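Local coordinates for sulfonate ABC transporter, periplasmic sulfonate-binding protein SsuA (Methylobacillus flagellatus, PDB 3UIF) that probably binds sulfonates or related sulfur-containing solutes in the periplasm and passes them to an ABC transporter for import, at residues R9-A14 with P58-G63; F71-D76 with A93-T98; P78-N83 with E280-A285. All coordinates share one frame; numbering follows the deposited sequence.

Contact 1. Residues R9-A14 with P58-G63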
ATOM      1  N   ARG A   9      -8.300  -4.162  19.266  1.00 47.63           N
ATOM      2  CA  ARG A   9      -6.979  -3.598  19.028  1.00 48.24           C
ATOM      3  C   ARG A   9      -6.694  -3.552  17.545  1.00 46.07           C
ATOM      4  O   ARG A   9      -6.776  -4.574  16.854  1.00 45.31           O
ATOM      5  CB  ARG A   9      -5.899  -4.411  19.745  1.00 48.76           C
ATOM      6  CG  ARG A   9      -5.389  -3.783  21.035  1.00 52.36           C
ATOM      7  CD  ARG A   9      -5.463  -4.743  22.223  1.00 55.32           C
ATOM      8  NE  ARG A   9      -5.566  -6.157  21.826  1.00 57.95           N
ATOM      9  CZ  ARG A   9      -5.806  -7.175  22.657  1.00 58.77           C
ATOM     10  NH1 ARG A   9      -5.968  -6.966  23.957  1.00 57.86           N
ATOM     11  NH2 ARG A   9      -5.884  -8.413  22.177  1.00 59.22           N
ATOM     12  N   ILE A  10      -6.370  -2.352  17.069  1.00 45.80           N
ATOM     13  CA  ILE A  10      -6.081  -2.117  15.650  1.00 43.95           C
ATOM     14  C   ILE A  10      -4.731  -1.433  15.446  1.00 43.85           C
ATOM     15  O   ILE A  10      -4.477  -0.348  15.969  1.00 44.96           O
ATOM     16  CB  ILE A  10      -7.213  -1.329  14.960  1.00 43.36           C
ATOM     17  CG1 ILE A  10      -8.570  -1.941  15.322  1.00 43.85           C
ATOM     18  CG2 ILE A  10      -7.000  -1.335  13.465  1.00 41.94           C
ATOM     19  CD1 ILE A  10      -9.771  -1.358  14.605  1.00 43.42           C
ATOM     20  N   ALA A  11      -3.864  -2.088  14.682  1.00 43.53           N
ATOM     21  CA  ALA A  11      -2.533  -1.558  14.393  1.00 44.13           C
ATOM     22  C   ALA A  11      -2.508  -0.724  13.119  1.00 44.42           C
ATOM     23  O   ALA A  11      -3.263  -0.977  12.180  1.00 41.64           O
ATOM     24  CB  ALA A  11      -1.523  -2.691  14.301  1.00 45.01           C
ATOM     25  N   SER A  12      -1.631   0.271  13.094  1.00 44.14           N
ATOM     26  CA  SER A  12      -1.295   0.987  11.873  1.00 42.37           C
ATOM     27  C   SER A  12       0.185   1.370  11.884  1.00 45.80           C
ATOM     28  O   SER A  12       0.830   1.402  12.946  1.00 45.50           O
ATOM     29  CB  SER A  12      -2.127   2.249  11.771  1.00 44.09           C
ATOM     30  OG  SER A  12      -1.671   3.194  12.736  1.00 46.52           O
ATOM     31  N   VAL A  13       0.724   1.670  10.705  1.00 44.29           N
ATOM     32  CA  VAL A  13       2.080   2.204  10.615  1.00 44.78           C
ATOM     33  C   VAL A  13       1.985   3.702  10.860  1.00 46.32           C
ATOM     34  O   VAL A  13       1.165   4.367  10.233  1.00 45.40           O
ATOM     35  CB  VAL A  13       2.736   1.918   9.243  1.00 44.91           C
ATOM     36  CG1 VAL A  13       4.125   2.539   9.169  1.00 46.27           C
ATOM     37  CG2 VAL A  13       2.818   0.418   8.992  1.00 43.82           C
ATOM     38  N   ALA A  14       2.811   4.218  11.771  1.00 47.45           N
ATOM     39  CA  ALA A  14       2.724   5.612  12.218  1.00 48.54           C
ATOM     40  C   ALA A  14       4.076   6.326  12.228  1.00 50.12           C
ATOM     41  O   ALA A  14       5.116   5.715  12.452  1.00 50.14           O
ATOM     42  CB  ALA A  14       2.076   5.688  13.594  1.00 49.53           C
ATOM     43  N   PRO A  58       8.342  -6.779  14.809  1.00 53.07           N
ATOM     44  CA  PRO A  58       8.295  -7.035  16.261  1.00 54.29           C
ATOM     45  C   PRO A  58       7.110  -6.411  17.021  1.00 53.88           C
ATOM     46  O   PRO A  58       6.919  -6.709  18.209  1.00 55.13           O
ATOM     47  CB  PRO A  58       9.620  -6.461  16.769  1.00 56.07           C
ATOM     48  CG  PRO A  58      10.019  -5.462  15.754  1.00 55.02           C
ATOM     49  CD  PRO A  58       9.518  -5.970  14.438  1.00 53.60           C
ATOM     50  N   VAL A  59       6.331  -5.563  16.349  1.00 52.20           N
ATOM     51  CA  VAL A  59       5.090  -5.022  16.910  1.00 51.41           C
ATOM     52  C   VAL A  59       3.852  -5.548  16.151  1.00 49.45           C
ATOM     53  O   VAL A  59       3.011  -6.196  16.758  1.00 49.67           O
ATOM     54  CB  VAL A  59       5.116  -3.470  17.008  1.00 51.27           C
ATOM     55  CG1 VAL A  59       3.761  -2.903  17.397  1.00 50.18           C
ATOM     56  CG2 VAL A  59       6.155  -3.024  18.019  1.00 53.29           C
ATOM     57  N   ILE A  60       3.732  -5.300  14.846  1.00 48.42           N
ATOM     58  CA  ILE A  60       2.502  -5.722  14.151  1.00 46.71           C
ATOM     59  C   ILE A  60       2.456  -7.219  13.872  1.00 46.88           C
ATOM     60  O   ILE A  60       1.644  -7.912  14.477  1.00 47.24           O
ATOM     61  CB  ILE A  60       2.147  -4.896  12.900  1.00 45.04           C
ATOM     62  CG1 ILE A  60       2.051  -3.398  13.241  1.00 45.71           C
ATOM     63  CG2 ILE A  60       0.823  -5.381  12.330  1.00 43.87           C
ATOM     64  CD1 ILE A  60       1.856  -2.473  12.043  1.00 43.94           C
ATOM     65  N   ASN A  61       3.305  -7.728  12.979  1.00 47.00           N
ATOM     66  CA  ASN A  61       3.338  -9.173  12.714  1.00 47.65           C
ATOM     67  C   ASN A  61       3.403 -10.004  13.993  1.00 49.33           C
ATOM     68  O   ASN A  61       2.738 -11.026  14.103  1.00 49.57           O
ATOM     69  CB  ASN A  61       4.492  -9.544  11.786  1.00 47.97           C
ATOM     70  CG  ASN A  61       4.227  -9.156  10.349  1.00 46.08           C
ATOM     71  OD1 ASN A  61       3.167  -8.637  10.030  1.00 45.28           O
ATOM     72  ND2 ASN A  61       5.190  -9.409   9.474  1.00 46.70           N
ATOM     73  N   GLU A  62       4.187  -9.530  14.958  1.00 50.46           N
ATOM     74  CA  GLU A  62       4.340 -10.184  16.262  1.00 52.38           C
ATOM     75  C   GLU A  62       3.078 -10.149  17.142  1.00 52.14           C
ATOM     76  O   GLU A  62       2.732 -11.156  17.784  1.00 53.30           O
ATOM     77  CB  GLU A  62       5.537  -9.590  17.015  1.00 54.03           C
ATOM     78  CG  GLU A  62       5.660 -10.009  18.470  1.00 55.70           C
ATOM     79  CD  GLU A  62       5.682 -11.513  18.647  1.00 57.21           C
ATOM     80  OE1 GLU A  62       6.072 -12.212  17.680  1.00 57.30           O
ATOM     81  OE2 GLU A  62       5.307 -11.996  19.754  1.00 60.24           O
ATOM     82  N   GLY A  63       2.411  -8.990  17.174  1.00 51.02           N
ATOM     83  CA  GLY A  63       1.137  -8.817  17.879  1.00 50.80           C
ATOM     84  C   GLY A  63       0.058  -9.718  17.311  1.00 49.91           C
ATOM     85  O   GLY A  63      -0.732 -10.324  18.054  1.00 50.44           O
TER
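Ile60, on helix 56-65, lays its branched side chain over Ala11 in the middle of strand 6-17. The arrangement is a beta-alpha-beta crossover of the periplasmic binding protein fold: helix 56-65 links strand 44-51 to strand 71-75, both parallel to strand 6-17 and paired with it, and so packs across the strand that lies between them. The two segment axes approach to 9.3 Å, and their N-to-C directions make an angle of 148°, which places the helix roughly antiparallel to the strand beneath it. Because Ala11 offers no more than a methyl group, the backbones come close, with the CA atoms of Ala11 and Ile60 6.5 Å apart.

The conformation of Ile60 decides which of its carbons does the work. CG1 stands beside the backbone N (chi1 -55°) while CG2 takes the position trans to it, and both branches reach the same methyl: CG1 is 3.8 Å from Ala11 CB, and CG2 is 4.1 Å from it. The chain is extended at its end (chi2 173°), which carries CD1 beyond Ala11 and along the strand. There this methyl lies 4.1 Å from the backbone Ser12 O, in van der Waals contact with the carbonyl oxygen.

The CB of Ser12 points away from the helix, and its side chain touches Tyr23, in keeping with the alternation of a strand. Ala11 faces the helix, and Val13 is set more obliquely and also touches Met53 and Tyr74. Ile60 is hemmed in further by Ala51 of strand 44-51 and by Tyr74 of strand 71-75, so that residues of both flanking strands help to bury it. At the far end of the isoleucine, CD1 meets the branch of valine only loosely, 4.3 Å from Val13 CG2.

Contact 2. Residues F71-D76 with A93-T98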
ATOM      1  N   PHE A  71      -6.718  -6.435  14.454  1.00 43.44           N
ATOM      2  CA  PHE A  71      -6.755  -5.893  13.117  1.00 42.07           C
ATOM      3  C   PHE A  71      -5.524  -5.069  12.877  1.00 41.78           C
ATOM      4  O   PHE A  71      -4.918  -4.571  13.823  1.00 42.71           O
ATOM      5  CB  PHE A  71      -7.977  -5.003  12.953  1.00 41.75           C
ATOM      6  CG  PHE A  71      -9.255  -5.764  12.902  1.00 42.19           C
ATOM      7  CD1 PHE A  71      -9.746  -6.227  11.692  1.00 41.20           C
ATOM      8  CD2 PHE A  71      -9.962  -6.036  14.068  1.00 43.05           C
ATOM      9  CE1 PHE A  71     -10.926  -6.937  11.651  1.00 41.87           C
ATOM     10  CE2 PHE A  71     -11.143  -6.748  14.033  1.00 43.27           C
ATOM     11  CZ  PHE A  71     -11.625  -7.207  12.828  1.00 43.00           C
ATOM     12  N   GLY A  72      -5.181  -4.902  11.605  1.00 40.76           N
ATOM     13  CA  GLY A  72      -4.007  -4.137  11.222  1.00 41.01           C
ATOM     14  C   GLY A  72      -4.191  -3.477   9.875  1.00 39.56           C
ATOM     15  O   GLY A  72      -4.491  -4.130   8.891  1.00 38.90           O
ATOM     16  N   ILE A  73      -4.021  -2.165   9.842  1.00 39.70           N
ATOM     17  CA  ILE A  73      -4.106  -1.440   8.601  1.00 38.29           C
ATOM     18  C   ILE A  73      -2.714  -1.103   8.096  1.00 39.07           C
ATOM     19  O   ILE A  73      -2.091  -0.135   8.538  1.00 39.71           O
ATOM     20  CB  ILE A  73      -4.965  -0.176   8.724  1.00 39.28           C
ATOM     21  CG1 ILE A  73      -6.351  -0.539   9.292  1.00 38.86           C
ATOM     22  CG2 ILE A  73      -5.086   0.470   7.347  1.00 38.50           C
ATOM     23  CD1 ILE A  73      -7.170   0.632   9.807  1.00 40.43           C
ATOM     24  N   TYR A  74      -2.230  -1.921   7.169  1.00 38.50           N
ATOM     25  CA  TYR A  74      -0.903  -1.721   6.617  1.00 38.52           C
ATOM     26  C   TYR A  74      -0.791  -2.390   5.259  1.00 38.13           C
ATOM     27  O   TYR A  74      -1.805  -2.838   4.714  1.00 37.87           O
ATOM     28  CB  TYR A  74       0.187  -2.126   7.629  1.00 39.70           C
ATOM     29  CG  TYR A  74       0.322  -3.597   7.994  1.00 40.14           C
ATOM     30  CD1 TYR A  74       1.549  -4.089   8.461  1.00 41.18           C
ATOM     31  CD2 TYR A  74      -0.739  -4.497   7.884  1.00 39.94           C
ATOM     32  CE1 TYR A  74       1.716  -5.420   8.808  1.00 42.02           C
ATOM     33  CE2 TYR A  74      -0.575  -5.835   8.224  1.00 40.86           C
ATOM     34  CZ  TYR A  74       0.658  -6.289   8.690  1.00 41.88           C
ATOM     35  OH  TYR A  74       0.840  -7.613   9.041  1.00 42.73           O
ATOM     36  N   GLY A  75       0.414  -2.434   4.697  1.00 38.52           N
ATOM     37  CA  GLY A  75       0.629  -2.935   3.337  1.00 38.23           C
ATOM     38  C   GLY A  75       0.535  -4.444   3.229  1.00 38.75           C
ATOM     39  O   GLY A  75       0.373  -5.129   4.229  1.00 39.40           O
ATOM     40  N   ASP A  76       0.644  -4.966   2.018  1.00 39.45           N
ATOM     41  CA  ASP A  76       0.531  -6.411   1.813  1.00 39.71           C
ATOM     42  C   ASP A  76       1.834  -7.161   2.028  1.00 41.27           C
ATOM     43  O   ASP A  76       1.830  -8.383   2.196  1.00 41.77           O
ATOM     44  CB  ASP A  76       0.018  -6.734   0.412  1.00 39.75           C
ATOM     45  CG  ASP A  76       0.823  -6.038  -0.691  1.00 40.35           C
ATOM     46  OD1 ASP A  76       0.633  -6.419  -1.869  1.00 40.28           O
ATOM     47  OD2 ASP A  76       1.630  -5.106  -0.397  1.00 40.10           O
ATOM     48  N   ALA A  93     -10.632  -5.916   4.188  1.00 37.17           N
ATOM     49  CA  ALA A  93     -10.953  -4.683   3.463  1.00 37.25           C
ATOM     50  C   ALA A  93      -9.704  -4.123   2.761  1.00 36.74           C
ATOM     51  O   ALA A  93      -8.823  -3.542   3.419  1.00 36.55           O
ATOM     52  CB  ALA A  93     -11.563  -3.638   4.400  1.00 37.36           C
ATOM     53  N   PRO A  94      -9.613  -4.319   1.430  1.00 36.47           N
ATOM     54  CA  PRO A  94      -8.533  -3.750   0.641  1.00 36.51           C
ATOM     55  C   PRO A  94      -8.672  -2.232   0.646  1.00 35.98           C
ATOM     56  O   PRO A  94      -9.794  -1.731   0.525  1.00 35.91           O
ATOM     57  CB  PRO A  94      -8.782  -4.306  -0.768  1.00 36.53           C
ATOM     58  CG  PRO A  94      -9.688  -5.473  -0.594  1.00 37.00           C
ATOM     59  CD  PRO A  94     -10.527  -5.116   0.593  1.00 37.10           C
ATOM     60  N   TRP A  95      -7.556  -1.515   0.803  1.00 35.64           N
ATOM     61  CA  TRP A  95      -7.612  -0.064   0.858  1.00 35.27           C
ATOM     62  C   TRP A  95      -7.455   0.609  -0.497  1.00 36.15           C
ATOM     63  O   TRP A  95      -7.420   1.836  -0.601  1.00 35.60           O
ATOM     64  CB  TRP A  95      -6.627   0.477   1.894  1.00 35.91           C
ATOM     65  CG  TRP A  95      -5.149   0.283   1.598  1.00 35.96           C
ATOM     66  CD1 TRP A  95      -4.543  -0.006   0.372  1.00 35.97           C
ATOM     67  CD2 TRP A  95      -4.032   0.407   2.547  1.00 36.04           C
ATOM     68  NE1 TRP A  95      -3.184  -0.079   0.502  1.00 36.02           N
ATOM     69  CE2 TRP A  95      -2.803   0.169   1.769  1.00 35.99           C
ATOM     70  CE3 TRP A  95      -3.926   0.692   3.914  1.00 36.73           C
ATOM     71  CZ2 TRP A  95      -1.535   0.200   2.355  1.00 36.39           C
ATOM     72  CZ3 TRP A  95      -2.643   0.729   4.488  1.00 36.77           C
ATOM     73  CH2 TRP A  95      -1.478   0.488   3.721  1.00 36.79           C
ATOM     74  N   GLY A  96      -7.365  -0.198  -1.546  1.00 35.54           N
ATOM     75  CA  GLY A  96      -7.175   0.306  -2.884  1.00 35.50           C
ATOM     76  C   GLY A  96      -5.722   0.230  -3.303  1.00 36.41           C
ATOM     77  O   GLY A  96      -4.991  -0.720  -2.953  1.00 35.68           O
ATOM     78  N   THR A  97      -5.287   1.222  -4.063  1.00 35.42           N
ATOM     79  CA  THR A  97      -3.921   1.203  -4.517  1.00 35.94           C
ATOM     80  C   THR A  97      -3.202   2.329  -3.860  1.00 35.95           C
ATOM     81  O   THR A  97      -3.552   3.501  -4.001  1.00 35.67           O
ATOM     82  CB  THR A  97      -3.780   1.257  -6.046  1.00 36.08           C
ATOM     83  OG1 THR A  97      -4.754   2.159  -6.581  1.00 36.03           O
ATOM     84  CG2 THR A  97      -3.980  -0.132  -6.646  1.00 36.74           C
ATOM     85  N   THR A  98      -2.183   1.966  -3.106  1.00 36.13           N
ATOM     86  CA  THR A  98      -1.581   2.944  -2.250  1.00 35.64           C
ATOM     87  C   THR A  98      -0.555   3.847  -2.978  1.00 36.20           C
ATOM     88  O   THR A  98      -0.577   5.064  -2.783  1.00 36.05           O
ATOM     89  CB  THR A  98      -1.161   2.312  -0.892  1.00 36.11           C
ATOM     90  OG1 THR A  98      -0.804   3.339   0.037  1.00 36.24           O
ATOM     91  CG2 THR A  98      -0.054   1.302  -1.027  1.00 36.38           C
TER
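Ile73 meets Trp95 at the edge of the indole, with one branch only. With CG1 beside the backbone N (chi1 -54°), CG2 is left trans to that N and lies near the ring plane, 3.6 Å from Trp95 CE3. The other branch leads off from the tryptophan, and the side chain also packs against Val204 and Val30; Ser26 of helix 26-32 touches both side chains, and Tyr225 touches the indole.

At Tyr74 it is backbone that makes the contact. The carbonyl is set over one face of the indole: Tyr74 O stands 3.5 Å above the ring plane, displaced toward the rim of the six-membered ring. The CB of Tyr74 is directed away from Trp95; its ring meets Trp205 with planes nearly perpendicular, and its OH is hydrogen-bonded with Asn61 OD1.

Strand 71-75 belongs to the first of two sheets, and segment 93-98 leaves strand 89-94 of that sheet on its way to strand 102-106 of the second. The chain thus passes between the two lobes of a periplasmic binding protein of probable type II class, in which the ligand sits in the cleft. A glycerol, probably carried over from crystallisation, is hydrogen-bonded by Trp95 O and Thr97 O and lies about 4 Å from the tryptophan side chain, consistent with a pocket there.

Gly75 continues along the six-membered ring, its N 3.6 Å from Trp95 CH2 and its CA 3.9 Å from Trp95 CZ2. CG of Trp95 sits between the backbone N and the carbonyl carbon (chi1 67°), the position from which the indole extends to Gly75. Replacing Trp95 by an alanine is likely to open a gap and leave Ile73 CG2 and the Tyr74 carbonyl without the ring they lie against.

Contact 3. Residues P78-N83 with E280-A285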
ATOM      1  N   PRO A  78       4.334  -7.161   4.619  1.00 42.99           N
ATOM      2  CA  PRO A  78       4.429  -7.865   5.914  1.00 43.83           C
ATOM      3  C   PRO A  78       3.483  -9.073   6.125  1.00 44.07           C
ATOM      4  O   PRO A  78       3.978 -10.157   6.447  1.00 45.29           O
ATOM      5  CB  PRO A  78       4.209  -6.747   6.941  1.00 43.26           C
ATOM      6  CG  PRO A  78       4.795  -5.547   6.262  1.00 42.94           C
ATOM      7  CD  PRO A  78       4.414  -5.693   4.804  1.00 42.23           C
ATOM      8  N   PRO A  79       2.153  -8.906   5.928  1.00 42.99           N
ATOM      9  CA  PRO A  79       1.233 -10.028   6.145  1.00 43.18           C
ATOM     10  C   PRO A  79       1.505 -11.224   5.238  1.00 44.35           C
ATOM     11  O   PRO A  79       1.320 -12.365   5.656  1.00 45.37           O
ATOM     12  CB  PRO A  79      -0.145  -9.435   5.860  1.00 42.22           C
ATOM     13  CG  PRO A  79       0.077  -8.167   5.126  1.00 41.19           C
ATOM     14  CD  PRO A  79       1.455  -7.690   5.468  1.00 41.87           C
ATOM     15  N   ILE A  80       1.950 -10.977   4.015  1.00 44.10           N
ATOM     16  CA  ILE A  80       2.493 -12.046   3.165  1.00 45.23           C
ATOM     17  C   ILE A  80       3.641 -12.804   3.850  1.00 46.93           C
ATOM     18  O   ILE A  80       3.658 -14.034   3.851  1.00 48.54           O
ATOM     19  CB  ILE A  80       2.941 -11.512   1.775  1.00 45.08           C
ATOM     20  CG1 ILE A  80       1.719 -11.190   0.893  1.00 43.94           C
ATOM     21  CG2 ILE A  80       3.881 -12.490   1.073  1.00 46.73           C
ATOM     22  CD1 ILE A  80       2.017 -10.321  -0.304  1.00 43.53           C
ATOM     23  N   ILE A  81       4.584 -12.075   4.445  1.00 47.00           N
ATOM     24  CA  ILE A  81       5.732 -12.689   5.141  1.00 48.97           C
ATOM     25  C   ILE A  81       5.305 -13.470   6.389  1.00 49.49           C
ATOM     26  O   ILE A  81       5.818 -14.552   6.651  1.00 51.12           O
ATOM     27  CB  ILE A  81       6.831 -11.641   5.462  1.00 48.57           C
ATOM     28  CG1 ILE A  81       7.438 -11.109   4.157  1.00 48.12           C
ATOM     29  CG2 ILE A  81       7.903 -12.197   6.394  1.00 50.15           C
ATOM     30  CD1 ILE A  81       8.019  -9.715   4.273  1.00 47.07           C
ATOM     31  N   LEU A  82       4.358 -12.919   7.138  1.00 48.49           N
ATOM     32  CA  LEU A  82       3.765 -13.590   8.290  1.00 49.01           C
ATOM     33  C   LEU A  82       3.060 -14.898   7.896  1.00 50.02           C
ATOM     34  O   LEU A  82       3.324 -15.965   8.468  1.00 51.89           O
ATOM     35  CB  LEU A  82       2.789 -12.635   8.996  1.00 47.87           C
ATOM     36  CG  LEU A  82       2.012 -13.128  10.216  1.00 48.45           C
ATOM     37  CD1 LEU A  82       2.952 -13.675  11.286  1.00 50.16           C
ATOM     38  CD2 LEU A  82       1.115 -12.031  10.770  1.00 46.75           C
ATOM     39  N   ASN A  83       2.173 -14.795   6.908  1.00 49.07           N
ATOM     40  CA  ASN A  83       1.372 -15.918   6.435  1.00 49.82           C
ATOM     41  C   ASN A  83       2.168 -17.067   5.845  1.00 51.73           C
ATOM     42  O   ASN A  83       1.744 -18.220   5.911  1.00 53.12           O
ATOM     43  CB  ASN A  83       0.324 -15.439   5.443  1.00 48.33           C
ATOM     44  CG  ASN A  83      -0.814 -14.715   6.119  1.00 46.99           C
ATOM     45  OD1 ASN A  83      -1.072 -14.917   7.301  1.00 47.62           O
ATOM     46  ND2 ASN A  83      -1.502 -13.862   5.374  1.00 46.06           N
ATOM     47  N   GLU A 280      -4.529 -11.063  -8.921  1.00 45.82           N
ATOM     48  CA  GLU A 280      -3.291 -11.150  -9.672  1.00 46.66           C
ATOM     49  C   GLU A 280      -2.086 -10.476  -8.956  1.00 45.52           C
ATOM     50  O   GLU A 280      -0.990 -11.041  -8.862  1.00 46.34           O
ATOM     51  CB  GLU A 280      -3.543 -10.549 -11.049  1.00 47.06           C
ATOM     52  CG  GLU A 280      -2.337 -10.510 -11.960  1.00 48.00           C
ATOM     53  CD  GLU A 280      -1.868 -11.889 -12.353  1.00 51.98           C
ATOM     54  OE1 GLU A 280      -2.503 -12.894 -11.935  1.00 50.83           O
ATOM     55  OE2 GLU A 280      -0.854 -11.957 -13.083  1.00 55.15           O
ATOM     56  N   HIS A 281      -2.302  -9.271  -8.448  1.00 43.91           N
ATOM     57  CA  HIS A 281      -1.305  -8.609  -7.632  1.00 42.97           C
ATOM     58  C   HIS A 281      -0.868  -9.496  -6.483  1.00 43.37           C
ATOM     59  O   HIS A 281       0.323  -9.603  -6.202  1.00 43.85           O
ATOM     60  CB  HIS A 281      -1.840  -7.268  -7.129  1.00 41.41           C
ATOM     61  CG  HIS A 281      -0.952  -6.610  -6.108  1.00 40.83           C
ATOM     62  ND1 HIS A 281       0.161  -5.919  -6.450  1.00 40.84           N
ATOM     63  CD2 HIS A 281      -1.014  -6.594  -4.711  1.00 39.85           C
ATOM     64  CE1 HIS A 281       0.769  -5.462  -5.326  1.00 39.95           C
ATOM     65  NE2 HIS A 281       0.051  -5.880  -4.267  1.00 39.72           N
ATOM     66  N   TYR A 282      -1.816 -10.144  -5.809  1.00 43.40           N
ATOM     67  CA  TYR A 282      -1.486 -11.014  -4.672  1.00 43.96           C
ATOM     68  C   TYR A 282      -0.754 -12.311  -5.040  1.00 45.94           C
ATOM     69  O   TYR A 282       0.237 -12.672  -4.392  1.00 46.75           O
ATOM     70  CB  TYR A 282      -2.713 -11.262  -3.801  1.00 43.52           C
ATOM     71  CG  TYR A 282      -2.895 -10.124  -2.837  1.00 42.16           C
ATOM     72  CD1 TYR A 282      -2.268 -10.151  -1.588  1.00 41.91           C
ATOM     73  CD2 TYR A 282      -3.658  -8.996  -3.180  1.00 41.08           C
ATOM     74  CE1 TYR A 282      -2.406  -9.099  -0.702  1.00 40.88           C
ATOM     75  CE2 TYR A 282      -3.794  -7.935  -2.299  1.00 39.99           C
ATOM     76  CZ  TYR A 282      -3.161  -7.990  -1.063  1.00 39.95           C
ATOM     77  OH  TYR A 282      -3.274  -6.962  -0.160  1.00 39.08           O
ATOM     78  N   ARG A 283      -1.228 -12.980  -6.084  1.00 46.81           N
ATOM     79  CA  ARG A 283      -0.495 -14.066  -6.715  1.00 49.28           C
ATOM     80  C   ARG A 283       0.937 -13.617  -7.067  1.00 49.49           C
ATOM     81  O   ARG A 283       1.906 -14.306  -6.755  1.00 50.80           O
ATOM     82  CB  ARG A 283      -1.233 -14.574  -7.972  1.00 50.17           C
ATOM     83  CG  ARG A 283      -0.455 -15.651  -8.731  1.00 53.33           C
ATOM     84  CD  ARG A 283      -1.046 -16.045 -10.097  1.00 58.02           C
ATOM     85  NE  ARG A 283      -0.759 -15.092 -11.193  1.00 58.26           N
ATOM     86  CZ  ARG A 283       0.400 -15.000 -11.853  1.00 58.43           C
ATOM     87  NH1 ARG A 283       0.535 -14.114 -12.834  1.00 58.08           N
ATOM     88  NH2 ARG A 283       1.429 -15.788 -11.542  1.00 56.76           N
ATOM     89  N   LYS A 284       1.072 -12.458  -7.706  1.00 47.96           N
ATOM     90  CA  LYS A 284       2.386 -11.995  -8.140  1.00 48.73           C
ATOM     91  C   LYS A 284       3.285 -11.675  -6.944  1.00 48.14           C
ATOM     92  O   LYS A 284       4.449 -12.106  -6.893  1.00 49.08           O
ATOM     93  CB  LYS A 284       2.256 -10.788  -9.056  1.00 47.21           C
ATOM     94  CG  LYS A 284       1.953 -11.139 -10.494  1.00 48.59           C
ATOM     95  CD  LYS A 284       1.952  -9.887 -11.354  1.00 50.30           C
ATOM     96  CE  LYS A 284       1.906 -10.227 -12.839  1.00 53.60           C
ATOM     97  NZ  LYS A 284       2.221  -9.025 -13.671  1.00 54.22           N
ATOM     98  N   ALA A 285       2.719 -10.940  -5.983  1.00 46.10           N
ATOM     99  CA  ALA A 285       3.425 -10.525  -4.788  1.00 45.73           C
ATOM    100  C   ALA A 285       3.910 -11.700  -3.949  1.00 47.36           C
ATOM    101  O   ALA A 285       5.001 -11.642  -3.389  1.00 47.94           O
ATOM    102  CB  ALA A 285       2.568  -9.587  -3.950  1.00 43.98           C
TER
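Ile80 and Ala285 make the close part of this contact, one methyl against another: Ile80 CD1 lies 3.8 Å from Ala285 CB. The isoleucine reaches across because its chain is extended (chi2 164°), spanning a separation of 8.2 Å between the CA atoms of Ile80 and Ala285. The same CD1 approaches the phenol ring obliquely and more loosely, at 4.5 Å from Tyr282 CD1. Met304 adds to the apolar surroundings of Ile80, while Tyr282 also packs on Trp205 and Val301.

In this two-lobed periplasmic binding protein fold, helix 77-85, which directly follows strand 71-75, is met by helix 276-291, so that the C-terminal part of the chain folds back onto the lobe that contains the N-terminal strands.

On the face of helix 276-291 away from Ile80, the character changes from apolar to charged. Arg283, exposed to solvent, grips Glu280 one turn earlier side-on, with one nitrogen to each carboxylate oxygen. Arg283 NE donates to Glu280 OE1 at 2.9 Å, nearly straight and from above the carboxylate plane. Arg283 NH1 completes the salt bridge to Glu280 OE2 on the syn side, at 2.6 Å. The paired bonds should restrain rotation of the guanidinium group, and Lys284 CG lies over one of its faces, 4.0 Å above the plane and displaced toward the rim.

Contact 1 closes before the other two open, whereas the segments of contacts 2 and 3 alternate along the chain. Contacts 1 and 2, with centres 13 Å apart, are tied by the sheet bond from Ile73 N to Ala11 O, 2.7 Å, and by Tyr74 OH with Asn61 OD1, also 2.7 Å. Contacts 2 and 3, whose centres lie 12 Å apart, are joined by a hydrogen bond between Asp76 OD1 and His281 NE2, and Tyr74 CZ packs 3.6 Å from Pro79 CD. Contacts 1 and 3 are more remote, about 17 Å between centres, though Asn61 O still touches Leu82 CD2. Of the three, contact 2 carries the residues that meet the glycerol in the probable ligand cleft.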